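SH2 domain-containing protein 3C (Homo sapiens, PDB 3T6G) acts as an adapter in integrin-linked adhesion and migration signalling, binding BCAR1 through a C-terminal Cdc25-homology domain whose closed conformation cannot perform canonical nucleotide exchange. Local coordinates at residues H104-S107 and I108-V112; L274-S278 and T279-M283. The protein carries 2 engineered substitutions. All coordinates share one frame; numbering follows the deposited sequence.

Interaction 1 (H104-S107 and I108-V112); sequences HTMS and IMLAV
H104 and I108 meet one helical turn apart on helix 93-115. With CG anti to the backbone N (chi1 -163°), the imidazole of H104 leans along the helix so that one face looks onto the isoleucine. CG1 of I108 makes a CH-pi contact with that face, 4.3 Å from the ring centroid of H104 and offset toward the rim; further out, I108 CD1 lies 4.0 Å from H104 CD2. Were H104 an alanine, I108 CG1 would probably lose the ring face it lies over, and Y300 its edge-to-face partner.

The other apolar pair is looser, M106 CG standing 4.4 Å from L110 CD1.

Beneath the side chains run four successive i to i+4 backbone hydrogen bonds, from the amides of I108, M109, L110 and A111 to the carbonyls of H104, T105, M106 and S107. That from L110 N to M106 O, at 2.9 Å, arrives nearly in line with the carbonyl. Both hydroxyls have partners beyond the segment: T105 OG1 bonds to Y300 OH of helix 296-314 and to E101 OE2 one turn back on its own helix, while S107 OG reaches A150 O of helix 145-155.

The segment lies deep in the all-helical Cdc25-homology domain, packed on several sides. T105, M106 and M109 rest on helix 279-287, I108 and V112 on F303 of helix 296-314, and M106 and L110 on helix 145-155.

Interaction 2 (L274-S278 and T279-M283); sequences LEVFS and TEFQM
F281 carries its CG anti to the backbone N (chi1 164°), which sends the ring back over the end of helix 271-276, where E275 and V276 receive it. Q282 puts CG beside its own backbone N instead (chi1 -61°) and then runs extended, carrying its amide to the same helix end. There NE2 of Q282 donates to V276 O at 2.9 Å, in the carbonyl plane on a lone pair, and the acceptor lies close to the plane of the glutamine amide.

S278 is the N-cap of helix 279-287: its OG accepts from F281 N at 3.1 Å, and its carbonyl takes Q282 N at 2.9 Å as the new helix begins. Around the phenylalanine, E275 CG approaches F281 CD1 to 3.6 Å, with the carboxylate and ring planes nearly perpendicular. V276 CB is 4.3 Å from F281 CE2, and the V276 backbone N sits over one face near the rim. OE2 of E275 is hydrogen-bonded to S23 OG, whereas R102 bonds both F277 O and T279 OG1.

The bond to V276 O fixes the rotation of the Q282 amide and satisfies a carbonyl at the helix end, while the S278 hydroxyl supplies an acceptor for an amide in the first turn of helix 279-287. With the F281 ring packed back on the last turn of helix 271-276, polar and apolar contacts together tie the two helices across the bend.

How the interactions relate
Interaction 1, within helix 93-115, comes first along the chain; interaction 2, at the turn between helices 271-276 and 279-287, follows much later, yet their centres are only about 11 Å apart and they touch directly. The methyl of M109 packs against both V276 and F281, its CE 3.6 Å from V276 CG1 and 3.7 Å from F281 CE2, while T105 and M106 lie against the Q282 amide. The helix that holds interaction 1 thus packs directly against the turn of interaction 2, both within the Ras-GEF (Cdc25-homology) part of the protein. Such packing joins distant parts of the sequence in the domain whose closed form is required for BCAR1 binding.

Interaction 1 (H104-S107 and I108-V112)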
ATOM      1  N   HIS A 104      -5.794   0.997  -7.224  1.00 64.11           N
ATOM      2  CA  HIS A 104      -6.783   1.869  -7.826  1.00 67.72           C
ATOM      3  C   HIS A 104      -7.438   1.287  -9.071  1.00 64.43           C
ATOM      4  O   HIS A 104      -8.625   1.495  -9.310  1.00 63.73           O
ATOM      5  CB  HIS A 104      -6.291   3.294  -8.090  1.00 76.74           C
ATOM      6  CG  HIS A 104      -7.420   4.257  -8.334  1.00 88.52           C
ATOM      7  ND1 HIS A 104      -8.509   4.352  -7.487  1.00 85.13           N
ATOM      8  CD2 HIS A 104      -7.661   5.121  -9.351  1.00 88.09           C
ATOM      9  CE1 HIS A 104      -9.355   5.250  -7.958  1.00 83.59           C
ATOM     10  NE2 HIS A 104      -8.864   5.735  -9.085  1.00 85.95           N
ATOM     11  N   THR A 105      -6.662   0.571  -9.872  1.00 64.57           N
ATOM     12  CA  THR A 105      -7.192   0.003 -11.099  1.00 57.05           C
ATOM     13  C   THR A 105      -8.265  -1.076 -10.844  1.00 59.60           C
ATOM     14  O   THR A 105      -9.256  -1.165 -11.563  1.00 47.49           O
ATOM     15  CB  THR A 105      -6.070  -0.479 -11.973  1.00 53.30           C
ATOM     16  OG1 THR A 105      -5.429   0.673 -12.507  1.00 59.36           O
ATOM     17  CG2 THR A 105      -6.585  -1.338 -13.139  1.00 46.97           C
ATOM     18  N   MET A 106      -8.063  -1.859  -9.796  1.00 55.94           N
ATOM     19  CA  MET A 106      -9.053  -2.802  -9.317  1.00 49.92           C
ATOM     20  C   MET A 106     -10.363  -2.077  -8.955  1.00 60.94           C
ATOM     21  O   MET A 106     -11.430  -2.443  -9.455  1.00 69.48           O
ATOM     22  CB  MET A 106      -8.473  -3.528  -8.101  1.00 45.97           C
ATOM     23  CG  MET A 106      -9.413  -4.456  -7.344  1.00 47.89           C
ATOM     24  SD  MET A 106      -9.722  -5.993  -8.219  1.00 67.11           S
ATOM     25  CE  MET A 106      -8.136  -6.416  -8.952  1.00 54.58           C
ATOM     26  N   SER A 107     -10.281  -1.061  -8.094  1.00 57.64           N
ATOM     27  CA  SER A 107     -11.457  -0.262  -7.687  1.00 56.23           C
ATOM     28  C   SER A 107     -12.240   0.239  -8.896  1.00 57.45           C
ATOM     29  O   SER A 107     -13.469   0.151  -8.945  1.00 60.15           O
ATOM     30  CB  SER A 107     -11.034   0.916  -6.826  1.00 53.56           C
ATOM     31  OG  SER A 107     -10.497   0.458  -5.600  1.00 59.80           O
ATOM     32  N   ILE A 108     -11.517   0.710  -9.901  1.00 52.56           N
ATOM     33  CA  ILE A 108     -12.154   1.087 -11.146  1.00 56.20           C
ATOM     34  C   ILE A 108     -12.924  -0.104 -11.772  1.00 62.49           C
ATOM     35  O   ILE A 108     -14.083   0.028 -12.168  1.00 64.84           O
ATOM     36  CB  ILE A 108     -11.111   1.616 -12.129  1.00 52.82           C
ATOM     37  CG1 ILE A 108     -10.413   2.848 -11.539  1.00 60.68           C
ATOM     38  CG2 ILE A 108     -11.756   1.952 -13.454  1.00 50.22           C
ATOM     39  CD1 ILE A 108      -9.608   3.652 -12.565  1.00 62.79           C
ATOM     40  N   MET A 109     -12.265  -1.260 -11.849  1.00 55.03           N
ATOM     41  CA  MET A 109     -12.833  -2.458 -12.462  1.00 53.47           C
ATOM     42  C   MET A 109     -14.166  -2.768 -11.799  1.00 53.15           C
ATOM     43  O   MET A 109     -15.188  -2.853 -12.463  1.00 55.26           O
ATOM     44  CB  MET A 109     -11.876  -3.651 -12.274  1.00 50.33           C
ATOM     45  CG  MET A 109     -12.437  -5.015 -12.708  1.00 52.36           C
ATOM     46  SD  MET A 109     -12.424  -5.053 -14.495  1.00 77.34           S
ATOM     47  CE  MET A 109     -12.447  -6.818 -14.800  1.00395.73           C
ATOM     48  N   LEU A 110     -14.133  -2.942 -10.481  1.00 48.01           N
ATOM     49  CA  LEU A 110     -15.335  -3.177  -9.703  1.00 58.53           C
ATOM     50  C   LEU A 110     -16.402  -2.076  -9.921  1.00 67.01           C
ATOM     51  O   LEU A 110     -17.581  -2.380 -10.060  1.00 63.90           O
ATOM     52  CB  LEU A 110     -14.988  -3.358  -8.213  1.00 48.78           C
ATOM     53  CG  LEU A 110     -14.077  -4.580  -8.054  1.00 47.27           C
ATOM     54  CD1 LEU A 110     -13.712  -4.895  -6.613  1.00 44.36           C
ATOM     55  CD2 LEU A 110     -14.769  -5.766  -8.688  1.00 44.24           C
ATOM     56  N   ALA A 111     -15.992  -0.810  -9.967  1.00 70.25           N
ATOM     57  CA  ALA A 111     -16.960   0.271 -10.149  1.00 64.99           C
ATOM     58  C   ALA A 111     -17.627   0.199 -11.522  1.00 66.98           C
ATOM     59  O   ALA A 111     -18.818   0.476 -11.657  1.00 65.81           O
ATOM     60  CB  ALA A 111     -16.306   1.623  -9.945  1.00 59.71           C
ATOM     61  N   VAL A 112     -16.851  -0.174 -12.534  1.00 58.15           N
ATOM     62  CA  VAL A 112     -17.349  -0.250 -13.899  1.00 54.23           C
ATOM     63  C   VAL A 112     -18.366  -1.400 -14.087  1.00 59.61           C
ATOM     64  O   VAL A 112     -19.279  -1.333 -14.927  1.00 52.30           O
ATOM     65  CB  VAL A 112     -16.179  -0.432 -14.881  1.00 54.46           C
ATOM     66  CG1 VAL A 112     -16.683  -0.737 -16.293  1.00 50.15           C
ATOM     67  CG2 VAL A 112     -15.282   0.807 -14.865  1.00 57.95           C
TER

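Interaction 2 (L274-S278 and T279-M283)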
ATOM      1  N   LEU A 274      -8.932 -15.810 -12.732  1.00 70.04           N
ATOM      2  CA  LEU A 274      -7.609 -15.238 -12.430  1.00 58.49           C
ATOM      3  C   LEU A 274      -7.307 -14.161 -13.451  1.00 57.04           C
ATOM      4  O   LEU A 274      -6.900 -13.055 -13.081  1.00 58.31           O
ATOM      5  CB  LEU A 274      -6.485 -16.283 -12.403  1.00 57.08           C
ATOM      6  CG  LEU A 274      -6.539 -17.278 -11.241  1.00 56.32           C
ATOM      7  CD1 LEU A 274      -5.365 -18.228 -11.225  1.00 63.67           C
ATOM      8  CD2 LEU A 274      -6.594 -16.545  -9.952  1.00 51.08           C
ATOM      9  N   GLU A 275      -7.546 -14.436 -14.733  1.00 43.88           N
ATOM     10  CA  GLU A 275      -7.293 -13.371 -15.707  1.00 48.43           C
ATOM     11  C   GLU A 275      -7.986 -12.055 -15.317  1.00 61.68           C
ATOM     12  O   GLU A 275      -7.359 -10.976 -15.362  1.00 59.80           O
ATOM     13  CB  GLU A 275      -7.712 -13.783 -17.098  1.00 54.81           C
ATOM     14  CG  GLU A 275      -7.279 -12.814 -18.167  1.00 61.66           C
ATOM     15  CD  GLU A 275      -7.115 -13.503 -19.515  1.00 71.95           C
ATOM     16  OE1 GLU A 275      -7.072 -14.757 -19.537  1.00 73.82           O
ATOM     17  OE2 GLU A 275      -7.037 -12.798 -20.551  1.00 76.71           O
ATOM     18  N   VAL A 276      -9.264 -12.160 -14.909  1.00 56.56           N
ATOM     19  CA  VAL A 276     -10.124 -10.997 -14.637  1.00 50.08           C
ATOM     20  C   VAL A 276      -9.537 -10.130 -13.531  1.00 56.98           C
ATOM     21  O   VAL A 276      -9.616  -8.907 -13.563  1.00 52.66           O
ATOM     22  CB  VAL A 276     -11.569 -11.453 -14.259  1.00 59.02           C
ATOM     23  CG1 VAL A 276     -12.371 -10.302 -13.754  1.00 52.98           C
ATOM     24  CG2 VAL A 276     -12.280 -12.111 -15.472  1.00 46.36           C
ATOM     25  N   PHE A 277      -8.905 -10.791 -12.569  1.00 65.68           N
ATOM     26  CA  PHE A 277      -8.331 -10.144 -11.405  1.00 57.94           C
ATOM     27  C   PHE A 277      -6.843  -9.842 -11.589  1.00 62.72           C
ATOM     28  O   PHE A 277      -6.109  -9.635 -10.608  1.00 56.84           O
ATOM     29  CB  PHE A 277      -8.532 -11.038 -10.185  1.00 52.31           C
ATOM     30  CG  PHE A 277      -9.920 -11.003  -9.656  1.00 61.67           C
ATOM     31  CD1 PHE A 277     -10.527  -9.781  -9.355  1.00 60.02           C
ATOM     32  CD2 PHE A 277     -10.643 -12.176  -9.483  1.00 60.51           C
ATOM     33  CE1 PHE A 277     -11.829  -9.736  -8.875  1.00 56.02           C
ATOM     34  CE2 PHE A 277     -11.947 -12.139  -9.001  1.00 57.11           C
ATOM     35  CZ  PHE A 277     -12.540 -10.923  -8.703  1.00 59.11           C
ATOM     36  N   SER A 278      -6.402  -9.833 -12.841  1.00 55.28           N
ATOM     37  CA  SER A 278      -5.028  -9.493 -13.138  1.00 56.36           C
ATOM     38  C   SER A 278      -4.968  -8.048 -13.646  1.00 61.77           C
ATOM     39  O   SER A 278      -5.791  -7.652 -14.500  1.00 57.36           O
ATOM     40  CB  SER A 278      -4.429 -10.473 -14.157  1.00 55.12           C
ATOM     41  OG  SER A 278      -4.176  -9.833 -15.396  1.00 60.54           O
ATOM     42  N   THR A 279      -4.003  -7.277 -13.116  1.00 56.91           N
ATOM     43  CA  THR A 279      -3.883  -5.831 -13.387  1.00 53.01           C
ATOM     44  C   THR A 279      -3.594  -5.528 -14.858  1.00 60.11           C
ATOM     45  O   THR A 279      -4.169  -4.596 -15.440  1.00 65.64           O
ATOM     46  CB  THR A 279      -2.788  -5.169 -12.543  1.00 51.06           C
ATOM     47  OG1 THR A 279      -3.085  -5.333 -11.152  1.00 54.01           O
ATOM     48  CG2 THR A 279      -2.709  -3.688 -12.874  1.00 44.85           C
ATOM     49  N   GLU A 280      -2.697  -6.310 -15.449  1.00 52.06           N
ATOM     50  CA  GLU A 280      -2.467  -6.249 -16.885  1.00 58.56           C
ATOM     51  C   GLU A 280      -3.758  -6.462 -17.673  1.00 62.09           C
ATOM     52  O   GLU A 280      -4.049  -5.728 -18.620  1.00 68.49           O
ATOM     53  CB  GLU A 280      -1.427  -7.292 -17.306  1.00 64.32           C
ATOM     54  CG  GLU A 280      -0.194  -7.346 -16.404  1.00 63.54           C
ATOM     55  CD  GLU A 280       1.072  -7.769 -17.154  1.00 77.20           C
ATOM     56  OE1 GLU A 280       2.020  -8.282 -16.518  1.00 82.58           O
ATOM     57  OE2 GLU A 280       1.134  -7.574 -18.383  1.00 85.58           O
ATOM     58  N   PHE A 281      -4.537  -7.470 -17.296  1.00 61.09           N
ATOM     59  CA  PHE A 281      -5.816  -7.690 -17.965  1.00 60.38           C
ATOM     60  C   PHE A 281      -6.692  -6.437 -17.798  1.00 58.73           C
ATOM     61  O   PHE A 281      -7.284  -5.929 -18.765  1.00 57.04           O
ATOM     62  CB  PHE A 281      -6.531  -8.934 -17.414  1.00 56.17           C
ATOM     63  CG  PHE A 281      -7.994  -8.998 -17.778  1.00 58.45           C
ATOM     64  CD1 PHE A 281      -8.398  -9.489 -19.016  1.00 63.29           C
ATOM     65  CD2 PHE A 281      -8.967  -8.564 -16.885  1.00 63.56           C
ATOM     66  CE1 PHE A 281      -9.757  -9.549 -19.360  1.00 70.70           C
ATOM     67  CE2 PHE A 281     -10.331  -8.621 -17.216  1.00 62.32           C
ATOM     68  CZ  PHE A 281     -10.730  -9.105 -18.454  1.00 58.99           C
ATOM     69  N   GLN A 282      -6.748  -5.923 -16.574  1.00 49.49           N
ATOM     70  CA  GLN A 282      -7.550  -4.734 -16.315  1.00 55.98           C
ATOM     71  C   GLN A 282      -7.100  -3.507 -17.097  1.00 63.79           C
ATOM     72  O   GLN A 282      -7.910  -2.861 -17.757  1.00 68.40           O
ATOM     73  CB  GLN A 282      -7.644  -4.477 -14.824  1.00 51.80           C
ATOM     74  CG  GLN A 282      -8.327  -5.657 -14.138  1.00 61.32           C
ATOM     75  CD  GLN A 282      -8.374  -5.537 -12.645  1.00 56.08           C
ATOM     76  OE1 GLN A 282      -7.851  -4.589 -12.082  1.00 61.02           O
ATOM     77  NE2 GLN A 282      -8.985  -6.515 -11.987  1.00 55.53           N
ATOM     78  N   MET A 283      -5.809  -3.201 -17.059  1.00 61.69           N
ATOM     79  CA  MET A 283      -5.321  -2.052 -17.799  1.00 58.95           C
ATOM     80  C   MET A 283      -5.752  -2.117 -19.261  1.00 63.84           C
ATOM     81  O   MET A 283      -6.288  -1.157 -19.795  1.00 70.44           O
ATOM     82  CB  MET A 283      -3.803  -1.914 -17.651  1.00 62.12           C
ATOM     83  CG  MET A 283      -3.394  -1.686 -16.209  1.00 54.89           C
ATOM     84  SD  MET A 283      -1.623  -1.730 -15.954  1.00 67.81           S
ATOM     85  CE  MET A 283      -1.152  -0.161 -16.726  1.00 53.86           C
TER